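Local structure of sulfate transporter sulfate transporter family protein (Wolinella succinogenes, 4DGF) at residues E107-E111 / E112-D116. The protein probably transports sulfate or related anions across the membrane as a SulP-family protein, of which this chain is the STAS domain. Sequence-based numbering, arbitrary orientation. Where two conformers were deposited one is given.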
loop_
_atom_site.group_PDB
_atom_site.type_symbol
_atom_site.label_atom_id
_atom_site.label_comp_id
_atom_site.label_asym_id
_atom_site.label_seq_id
_atom_site.Cartn_x
_atom_site.Cartn_y
_atom_site.Cartn_z
ATOM N N GLU A 107 -2.820 -2.586 -13.563
ATOM C CA GLU A 107 -2.310 -1.868 -14.756
ATOM C C GLU A 107 -2.303 -0.376 -14.483
ATOM O O GLU A 107 -1.486 0.351 -15.051
ATOM C CB GLU A 107 -3.099 -2.202 -16.021
ATOM C CG GLU A 107 -3.140 -3.685 -16.365
ATOM C CD GLU A 107 -3.572 -4.003 -17.792
ATOM O OE1 GLU A 107 -4.630 -3.509 -18.264
ATOM O OE2 GLU A 107 -2.863 -4.802 -18.436
ATOM N N ALA A 108 -3.170 0.093 -13.578
ATOM C CA ALA A 108 -3.201 1.561 -13.296
ATOM C C ALA A 108 -2.065 2.002 -12.402
ATOM O O ALA A 108 -1.473 3.104 -12.562
ATOM C CB ALA A 108 -4.528 2.001 -12.696
ATOM N N LEU A 109 -1.707 1.134 -11.451
ATOM C CA LEU A 109 -0.653 1.496 -10.498
ATOM C C LEU A 109 0.701 1.232 -11.100
ATOM O O LEU A 109 1.682 1.990 -10.912
ATOM C CB LEU A 109 -0.799 0.588 -9.246
ATOM C CG LEU A 109 0.193 0.946 -8.128
ATOM C CD1 LEU A 109 -0.025 2.396 -7.642
ATOM C CD2 LEU A 109 0.026 -0.057 -7.027
ATOM N N GLY A 110 0.765 0.138 -11.854
ATOM C CA GLY A 110 2.007 -0.381 -12.426
ATOM C C GLY A 110 2.495 -1.616 -11.668
ATOM O O GLY A 110 2.629 -1.606 -10.406
ATOM N N GLU A 111 2.757 -2.711 -12.384
ATOM C CA GLU A 111 3.183 -3.955 -11.721
ATOM C C GLU A 111 4.421 -3.793 -10.880
ATOM O O GLU A 111 4.629 -4.563 -9.937
ATOM C CB GLU A 111 3.568 -5.001 -12.800
ATOM C CG GLU A 111 2.424 -5.657 -13.473
ATOM C CD GLU A 111 2.886 -6.524 -14.641
ATOM O OE1 GLU A 111 2.194 -6.526 -15.697
ATOM O OE2 GLU A 111 3.946 -7.188 -14.514
ATOM N N GLU A 112 5.320 -2.891 -11.298
ATOM C CA GLU A 112 6.577 -2.764 -10.589
ATOM C C GLU A 112 6.417 -2.158 -9.172
ATOM O O GLU A 112 7.360 -2.161 -8.352
ATOM C CB GLU A 112 7.560 -1.930 -11.447
ATOM C CG GLU A 112 7.341 -0.435 -11.343
ATOM C CD GLU A 112 6.174 0.078 -12.184
ATOM O OE1 GLU A 112 5.475 -0.711 -12.963
ATOM O OE2 GLU A 112 5.982 1.325 -12.068
ATOM N N ARG A 113 5.217 -1.669 -8.891
ATOM C CA ARG A 113 4.853 -1.137 -7.536
ATOM C C ARG A 113 4.198 -2.166 -6.571
ATOM O O ARG A 113 3.827 -1.773 -5.434
ATOM C CB ARG A 113 3.872 0.005 -7.678
ATOM C CG ARG A 113 4.244 1.113 -8.697
ATOM C CD ARG A 113 5.053 2.182 -8.093
ATOM N NE ARG A 113 5.093 3.394 -8.919
ATOM C CZ ARG A 113 4.223 4.397 -8.792
ATOM N NH1 ARG A 113 3.252 4.361 -7.826
ATOM N NH2 ARG A 113 4.384 5.463 -9.541
ATOM N N VAL A 114 4.076 -3.456 -7.009
ATOM C CA VAL A 114 3.298 -4.416 -6.284
ATOM C C VAL A 114 4.293 -5.523 -5.896
ATOM O O VAL A 114 4.982 -6.108 -6.806
ATOM C CB VAL A 114 2.143 -4.978 -7.185
ATOM C CG1 VAL A 114 1.325 -5.965 -6.389
ATOM C CG2 VAL A 114 1.287 -3.779 -7.625
ATOM N N PHE A 115 4.357 -5.846 -4.600
ATOM C CA PHE A 115 5.275 -6.826 -4.052
ATOM C C PHE A 115 4.639 -7.896 -3.208
ATOM O O PHE A 115 3.617 -7.631 -2.587
ATOM C CB PHE A 115 6.309 -6.138 -3.153
ATOM C CG PHE A 115 7.078 -5.030 -3.899
ATOM C CD1 PHE A 115 8.295 -5.322 -4.540
ATOM C CD2 PHE A 115 6.507 -3.784 -4.038
ATOM C CE1 PHE A 115 8.949 -4.313 -5.279
ATOM C CE2 PHE A 115 7.158 -2.821 -4.796
ATOM C CZ PHE A 115 8.382 -3.068 -5.381
ATOM N N ASP A 116 5.298 -9.087 -3.122
ATOM C CA ASP A 116 4.697 -10.084 -2.339
ATOM C C ASP A 116 5.233 -10.112 -0.921
ATOM O O ASP A 116 4.808 -11.007 -0.136
ATOM C CB ASP A 116 4.824 -11.470 -2.967
ATOM C CG ASP A 116 6.266 -11.895 -3.157
ATOM O OD1 ASP A 116 7.154 -11.344 -2.496
ATOM O OD2 ASP A 116 6.543 -12.833 -3.968
HETATM O O HOH W 1 4.026 2.768 -12.259
#
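Leu109 and Arg113 make the tight side of this chain turn: Leu109 CG lies 3.8 Å from Arg113 CB, while Leu109 CD2 reaches 4.0 Å to Val114 CG2. Leu109 turns CG away from its backbone N (chi1 -176°), which sets CD2 against Arg113 CB and Val114 CG2 and CD1 beside Arg113 NH1; Leu89 of strand 86-90 also touches it. The bend at chi2 (-89°) lays the aliphatic part of Arg113 along the Leu109 carbonyl, CG standing 3.5 Å from Leu109 O; the same oxygen lies over one guanidinium face, off-centre. At the far end, NH1 is held by the backbone oxygen of Leu87. Two backbone bonds, Arg113 N to Gly110 O at 3.0 Å and Val114 N to Glu111 O at 3.2 Å, each spanning three residues, wind residues 111-113 into a 3-10 turn. The outer side is looser and more polar. There Glu112 folds its carboxylate back toward Gly110, OE2 standing 3.9 Å from Arg113 NE, a long salt bridge, and a water donates to Leu109 O at 2.8 Å. Gly110, the first residue past helix 105-109, leaves it with a positive phi, and Arg113 and Phe115 then bond through their backbones to Leu89, in the parallel sheet of the alpha/beta STAS domain.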